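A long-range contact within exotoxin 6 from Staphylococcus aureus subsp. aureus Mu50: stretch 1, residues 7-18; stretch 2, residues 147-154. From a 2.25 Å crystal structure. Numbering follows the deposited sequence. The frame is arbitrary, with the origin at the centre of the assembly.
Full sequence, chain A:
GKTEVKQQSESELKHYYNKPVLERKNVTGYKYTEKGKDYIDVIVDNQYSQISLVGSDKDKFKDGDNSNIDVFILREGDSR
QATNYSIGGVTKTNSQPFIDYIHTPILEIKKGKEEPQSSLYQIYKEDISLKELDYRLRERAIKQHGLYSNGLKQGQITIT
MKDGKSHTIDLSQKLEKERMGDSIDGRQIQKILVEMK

Stretch 1 7-18: QQSESELKHYYN
Stretch 2 (147-154) LYSNGLKQ

This is a helix-on-turn contact, in which the first turns of a short helix set a carboxylate over a tight type I' turn and a leucine over the face of a tyrosine ring, burying 511 Å² in all between segments whose touching residues are at least 131 apart in sequence.

Stretch 1 runs extended through Gln7, Gln8 and Ser9 (psi 108° to 140°), then turns into a helix from Glu10 to Tyr17. Ser9 is its N-cap: OG accepts from Glu12 N at 3.2 Å and, weakly, from Ser11 N at 3.0 Å, while Ser9 N donates to Glu12 OE1 at 3.2 Å, so cap and third helical residue hold each other. Stretch 2 has no regular helix or strand. Its type I' turn spans Ser149 to Leu152, with Asn150 (59°/38°) and Gly151 (72°/16°) at the corners; Leu152 N bonds back to Ser149 O at 3.1 Å and Tyr148 N to Leu152 O at 2.7 Å. Positive phi at Gly151 by itself favours glycine.

The register is set by Glu10 and Tyr148, whose CA atoms lie 4.8 Å apart. Glu10 points toward stretch 2 with chi1 p (63°), chi2 t and chi3 near 0°, reaching the backbone amides of the turn. Gly151 N donates to Glu10 OE2 at 3.1 Å with a 153° angle. Glu10 OE1 also lies 3.3 Å from Ser149 N and 3.3 Å from Leu152 N, but poor angles rule out hydrogen bonds there.

The apolar half centres on Tyr148, a buried residue with phi/psi 74°/27°, chi1 m (-53°) and chi2 -44°. Leu13, one helical turn after Glu10 and in the m,t rotamer, places CB 3.6 Å from the centroid of the Tyr148 ring, just 5° off its normal: a CH-pi contact squarely over the face. Leu13 CD1 also meets Tyr148 CE1 at 3.7 Å. A further turn along, Tyr17 (chi1 -76°) brings CD2 to 4.2 Å from Tyr148 CE2, an oblique approach. The tyrosine hydroxyls of both residues are satisfied elsewhere in the structure.

Two lysines flank this centre. Lys153 (chi1 t, chi3 m, chi4 t) points toward the helix start; its CG lies 4.0 Å from Leu13 CD1, and NZ makes a weak hydrogen bond to Gln8 O at 3.3 Å, tying the chain just before the cap. Lys14, chi1 t, packs CB at 3.8 Å from Tyr148 CB and CE at 3.8 Å from Ser149 OG; its CA-to-CB bond lies sideways to stretch 2, its aliphatic stem packs along Tyr148 and Ser149, and its end leads away.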

ATOM      1  N   GLN A   7     -16.373 -13.876  -2.731  1.00 52.98           N
ATOM      2  CA  GLN A   7     -16.913 -12.521  -2.808  1.00 51.59           C
ATOM      3  C   GLN A   7     -16.705 -11.885  -1.446  1.00 53.20           C
ATOM      4  O   GLN A   7     -17.292 -12.339  -0.457  1.00 55.31           O
ATOM      5  CB  GLN A   7     -18.397 -12.536  -3.223  1.00 54.04           C
ATOM      6  N   GLN A   8     -15.767 -10.934  -1.365  1.00 45.43           N
ATOM      7  CA  GLN A   8     -15.462 -10.271  -0.103  1.00 42.82           C
ATOM      8  C   GLN A   8     -16.599  -9.313   0.226  1.00 43.87           C
ATOM      9  O   GLN A   8     -17.048  -8.601  -0.673  1.00 44.38           O
ATOM     10  CB  GLN A   8     -14.108  -9.550  -0.182  1.00 42.35           C
ATOM     11  N   SER A   9     -17.133  -9.358   1.475  1.00 36.06           N
ATOM     12  CA  SER A   9     -18.195  -8.452   1.925  1.00 33.44           C
ATOM     13  C   SER A   9     -17.687  -7.006   1.863  1.00 33.55           C
ATOM     14  O   SER A   9     -16.530  -6.752   2.206  1.00 32.19           O
ATOM     15  CB  SER A   9     -18.626  -8.806   3.343  1.00 35.58           C
ATOM     16  OG  SER A   9     -18.841  -7.661   4.154  1.00 41.73           O
ATOM     17  N   GLU A  10     -18.524  -6.064   1.423  1.00 29.55           N
ATOM     18  CA  GLU A  10     -18.074  -4.674   1.345  1.00 28.31           C
ATOM     19  C   GLU A  10     -17.784  -4.102   2.766  1.00 31.90           C
ATOM     20  O   GLU A  10     -16.970  -3.185   2.879  1.00 30.38           O
ATOM     21  CB  GLU A  10     -19.040  -3.790   0.551  1.00 29.76           C
ATOM     22  CG  GLU A  10     -20.436  -3.638   1.138  1.00 40.31           C
ATOM     23  CD  GLU A  10     -21.327  -2.616   0.450  1.00 57.00           C
ATOM     24  OE1 GLU A  10     -20.852  -1.945  -0.496  1.00 45.88           O
ATOM     25  OE2 GLU A  10     -22.500  -2.480   0.867  1.00 56.54           O
ATOM     26  N   SER A  11     -18.416  -4.687   3.823  1.00 28.07           N
ATOM     27  CA  SER A  11     -18.223  -4.355   5.232  1.00 28.33           C
ATOM     28  C   SER A  11     -16.815  -4.728   5.650  1.00 31.56           C
ATOM     29  O   SER A  11     -16.150  -3.941   6.320  1.00 31.04           O
ATOM     30  CB  SER A  11     -19.248  -5.069   6.116  1.00 32.96           C
ATOM     31  OG  SER A  11     -20.517  -4.437   6.075  1.00 44.48           O
ATOM     32  N   GLU A  12     -16.350  -5.921   5.223  1.00 28.29           N
ATOM     33  CA  GLU A  12     -14.992  -6.413   5.460  1.00 27.46           C
ATOM     34  C   GLU A  12     -13.975  -5.479   4.794  1.00 26.37           C
ATOM     35  O   GLU A  12     -13.066  -5.015   5.462  1.00 26.39           O
ATOM     36  CB  GLU A  12     -14.840  -7.854   4.934  1.00 30.00           C
ATOM     37  CG  GLU A  12     -15.653  -8.878   5.723  1.00 48.17           C
ATOM     38  CD  GLU A  12     -15.879 -10.244   5.097  1.00 78.83           C
ATOM     39  OE1 GLU A  12     -15.464 -10.471   3.934  1.00 74.10           O
ATOM     40  OE2 GLU A  12     -16.520 -11.083   5.770  1.00 77.77           O
ATOM     41  N   LEU A  13     -14.154  -5.166   3.504  1.00 21.24           N
ATOM     42  CA  LEU A  13     -13.276  -4.261   2.737  1.00 19.09           C
ATOM     43  C   LEU A  13     -13.287  -2.829   3.337  1.00 21.87           C
ATOM     44  O   LEU A  13     -12.229  -2.243   3.542  1.00 21.28           O
ATOM     45  CB  LEU A  13     -13.687  -4.254   1.254  1.00 18.76           C
ATOM     46  CG  LEU A  13     -13.626  -5.629   0.535  1.00 23.22           C
ATOM     47  CD1 LEU A  13     -14.477  -5.636  -0.716  1.00 23.77           C
ATOM     48  CD2 LEU A  13     -12.215  -6.041   0.203  1.00 23.40           C
ATOM     49  N   LYS A  14     -14.454  -2.321   3.718  1.00 19.88           N
ATOM     50  CA  LYS A  14     -14.555  -1.014   4.358  1.00 20.24           C
ATOM     51  C   LYS A  14     -13.767  -0.996   5.677  1.00 26.94           C
ATOM     52  O   LYS A  14     -12.958  -0.092   5.875  1.00 26.10           O
ATOM     53  CB  LYS A  14     -16.016  -0.619   4.604  1.00 20.85           C
ATOM     54  CG  LYS A  14     -16.207   0.894   4.720  1.00 25.70           C
ATOM     55  CD  LYS A  14     -17.606   1.243   5.188  1.00 37.72           C
ATOM     56  CE  LYS A  14     -17.850   2.729   5.334  1.00 60.94           C
ATOM     57  NZ  LYS A  14     -17.244   3.303   6.578  1.00 72.08           N
ATOM     58  N   HIS A  15     -13.988  -2.001   6.549  1.00 24.78           N
ATOM     59  CA  HIS A  15     -13.333  -2.101   7.848  1.00 25.39           C
ATOM     60  C   HIS A  15     -11.796  -2.142   7.682  1.00 28.45           C
ATOM     61  O   HIS A  15     -11.077  -1.342   8.296  1.00 27.96           O
ATOM     62  CB  HIS A  15     -13.848  -3.334   8.623  1.00 27.72           C
ATOM     63  CG  HIS A  15     -13.154  -3.519   9.932  1.00 32.47           C
ATOM     64  ND1 HIS A  15     -13.486  -2.742  11.049  1.00 35.44           N
ATOM     65  CD2 HIS A  15     -12.100  -4.312  10.246  1.00 34.69           C
ATOM     66  CE1 HIS A  15     -12.662  -3.135  12.011  1.00 35.32           C
ATOM     67  NE2 HIS A  15     -11.808  -4.074  11.577  1.00 35.28           N
ATOM     68  N   TYR A  16     -11.308  -3.032   6.803  1.00 22.42           N
ATOM     69  CA  TYR A  16      -9.882  -3.194   6.540  1.00 20.06           C
ATOM     70  C   TYR A  16      -9.266  -1.892   6.025  1.00 22.34           C
ATOM     71  O   TYR A  16      -8.259  -1.431   6.582  1.00 20.85           O
ATOM     72  CB  TYR A  16      -9.648  -4.352   5.540  1.00 20.20           C
ATOM     73  CG  TYR A  16      -8.191  -4.611   5.252  1.00 19.62           C
ATOM     74  CD1 TYR A  16      -7.407  -5.345   6.133  1.00 21.53           C
ATOM     75  CD2 TYR A  16      -7.582  -4.088   4.115  1.00 18.83           C
ATOM     76  CE1 TYR A  16      -6.060  -5.566   5.886  1.00 21.12           C
ATOM     77  CE2 TYR A  16      -6.235  -4.309   3.853  1.00 17.98           C
ATOM     78  CZ  TYR A  16      -5.475  -5.039   4.747  1.00 23.57           C
ATOM     79  OH  TYR A  16      -4.147  -5.257   4.501  1.00 20.73           O
ATOM     80  N   TYR A  17      -9.888  -1.271   4.992  1.00 19.01           N
ATOM     81  CA  TYR A  17      -9.351  -0.066   4.376  1.00 17.90           C
ATOM     82  C   TYR A  17      -9.625   1.220   5.187  1.00 26.38           C
ATOM     83  O   TYR A  17      -9.056   2.250   4.842  1.00 27.99           O
ATOM     84  CB  TYR A  17      -9.799   0.045   2.920  1.00 18.23           C
ATOM     85  CG  TYR A  17      -8.983  -0.920   2.080  1.00 17.61           C
ATOM     86  CD1 TYR A  17      -7.623  -0.704   1.863  1.00 17.63           C
ATOM     87  CD2 TYR A  17      -9.520  -2.140   1.663  1.00 17.89           C
ATOM     88  CE1 TYR A  17      -6.847  -1.623   1.172  1.00 17.89           C
ATOM     89  CE2 TYR A  17      -8.754  -3.061   0.957  1.00 17.59           C
ATOM     90  CZ  TYR A  17      -7.421  -2.791   0.697  1.00 22.82           C
ATOM     91  OH  TYR A  17      -6.643  -3.698   0.011  1.00 19.65           O
ATOM     92  N   ASN A  18     -10.333   1.137   6.332  1.00 24.43           N
ATOM     93  CA  ASN A  18     -10.512   2.276   7.245  1.00 24.67           C
ATOM     94  C   ASN A  18      -9.564   2.158   8.470  1.00 30.29           C
ATOM     95  O   ASN A  18      -9.577   3.037   9.328  1.00 29.99           O
ATOM     96  CB  ASN A  18     -11.976   2.406   7.716  1.00 21.45           C
ATOM     97  CG  ASN A  18     -12.877   3.105   6.711  1.00 42.30           C
ATOM     98  OD1 ASN A  18     -12.429   3.869   5.850  1.00 35.86           O
ATOM     99  ND2 ASN A  18     -14.172   2.858   6.790  1.00 33.14           N
ATOM    100  N   LEU A 147     -17.132   4.338  -1.882  1.00 20.88           N
ATOM    101  CA  LEU A 147     -16.727   2.964  -2.139  1.00 19.02           C
ATOM    102  C   LEU A 147     -16.953   2.116  -0.854  1.00 23.68           C
ATOM    103  O   LEU A 147     -16.624   2.554   0.257  1.00 21.70           O
ATOM    104  CB  LEU A 147     -15.256   2.896  -2.598  1.00 16.77           C
ATOM    105  CG  LEU A 147     -14.677   1.487  -2.952  1.00 18.37           C
ATOM    106  CD1 LEU A 147     -15.299   0.897  -4.248  1.00 17.42           C
ATOM    107  CD2 LEU A 147     -13.151   1.560  -3.110  1.00 15.54           C
ATOM    108  N   TYR A 148     -17.555   0.929  -1.032  1.00 21.58           N
ATOM    109  CA  TYR A 148     -17.873  -0.081  -0.002  1.00 21.36           C
ATOM    110  C   TYR A 148     -19.050   0.355   0.850  1.00 27.81           C
ATOM    111  O   TYR A 148     -19.233  -0.087   1.981  1.00 27.34           O
ATOM    112  CB  TYR A 148     -16.654  -0.455   0.857  1.00 21.17           C
ATOM    113  CG  TYR A 148     -15.443  -0.876   0.053  1.00 19.13           C
ATOM    114  CD1 TYR A 148     -15.564  -1.746  -1.027  1.00 19.69           C
ATOM    115  CD2 TYR A 148     -14.169  -0.430   0.394  1.00 19.48           C
ATOM    116  CE1 TYR A 148     -14.455  -2.114  -1.788  1.00 18.69           C
ATOM    117  CE2 TYR A 148     -13.045  -0.841  -0.320  1.00 20.00           C
ATOM    118  CZ  TYR A 148     -13.194  -1.670  -1.419  1.00 24.51           C
ATOM    119  OH  TYR A 148     -12.087  -2.028  -2.149  1.00 25.00           O
ATOM    120  N   SER A 149     -19.898   1.171   0.247  1.00 27.80           N
ATOM    121  CA  SER A 149     -21.180   1.586   0.792  1.00 29.75           C
ATOM    122  C   SER A 149     -22.204   1.444  -0.314  1.00 34.82           C
ATOM    123  O   SER A 149     -21.851   1.622  -1.488  1.00 34.54           O
ATOM    124  CB  SER A 149     -21.118   3.003   1.335  1.00 33.07           C
ATOM    125  OG  SER A 149     -20.297   2.989   2.490  1.00 43.20           O
ATOM    126  N   ASN A 150     -23.439   1.041   0.047  1.00 31.06           N
ATOM    127  CA  ASN A 150     -24.577   0.895  -0.870  1.00 32.52           C
ATOM    128  C   ASN A 150     -24.310  -0.095  -2.018  1.00 37.61           C
ATOM    129  O   ASN A 150     -24.757   0.133  -3.149  1.00 38.49           O
ATOM    130  CB  ASN A 150     -25.001   2.269  -1.456  1.00 35.11           C
ATOM    131  CG  ASN A 150     -25.248   3.350  -0.430  1.00 58.07           C
ATOM    132  OD1 ASN A 150     -26.338   3.464   0.153  1.00 59.61           O
ATOM    133  ND2 ASN A 150     -24.228   4.166  -0.201  1.00 40.87           N
ATOM    134  N   GLY A 151     -23.600  -1.177  -1.718  1.00 33.75           N
ATOM    135  CA  GLY A 151     -23.270  -2.203  -2.703  1.00 33.94           C
ATOM    136  C   GLY A 151     -22.223  -1.820  -3.739  1.00 37.45           C
ATOM    137  O   GLY A 151     -22.104  -2.502  -4.766  1.00 36.19           O
ATOM    138  N   LEU A 152     -21.447  -0.731  -3.489  1.00 34.65           N
ATOM    139  CA  LEU A 152     -20.366  -0.314  -4.405  1.00 34.35           C
ATOM    140  C   LEU A 152     -19.102  -1.034  -3.996  1.00 31.98           C
ATOM    141  O   LEU A 152     -18.375  -0.571  -3.130  1.00 30.86           O
ATOM    142  CB  LEU A 152     -20.183   1.202  -4.402  1.00 35.24           C
ATOM    143  CG  LEU A 152     -21.188   1.961  -5.231  1.00 43.05           C
ATOM    144  CD1 LEU A 152     -21.419   3.351  -4.650  1.00 44.41           C
ATOM    145  CD2 LEU A 152     -20.753   2.024  -6.699  1.00 47.26           C
ATOM    146  N   LYS A 153     -18.873  -2.190  -4.580  1.00 26.88           N
ATOM    147  CA  LYS A 153     -17.821  -3.116  -4.164  1.00 26.68           C
ATOM    148  C   LYS A 153     -16.927  -3.575  -5.333  1.00 32.39           C
ATOM    149  O   LYS A 153     -15.992  -4.329  -5.107  1.00 33.99           O
ATOM    150  CB  LYS A 153     -18.555  -4.337  -3.529  1.00 28.79           C
ATOM    151  CG  LYS A 153     -17.709  -5.498  -2.998  1.00 46.30           C
ATOM    152  CD  LYS A 153     -18.420  -6.868  -3.158  1.00 57.80           C
ATOM    153  CE  LYS A 153     -19.615  -7.049  -2.229  1.00 66.45           C
ATOM    154  NZ  LYS A 153     -20.015  -8.471  -2.078  1.00 69.91           N
ATOM    155  N   GLN A 154     -17.201  -3.153  -6.563  1.00 28.27           N
ATOM    156  CA  GLN A 154     -16.442  -3.628  -7.721  1.00 26.96           C
ATOM    157  C   GLN A 154     -15.679  -2.526  -8.450  1.00 27.23           C
ATOM    158  O   GLN A 154     -16.011  -1.348  -8.354  1.00 26.45           O
ATOM    159  CB  GLN A 154     -17.405  -4.302  -8.711  1.00 29.21           C
ATOM    160  CG  GLN A 154     -17.794  -5.720  -8.343  1.00 32.27           C
ATOM    161  CD  GLN A 154     -19.032  -6.113  -9.100  1.00 57.93           C
ATOM    162  OE1 GLN A 154     -20.136  -5.621  -8.830  1.00 63.18           O
ATOM    163  NE2 GLN A 154     -18.884  -6.999 -10.074  1.00 43.58           N
TER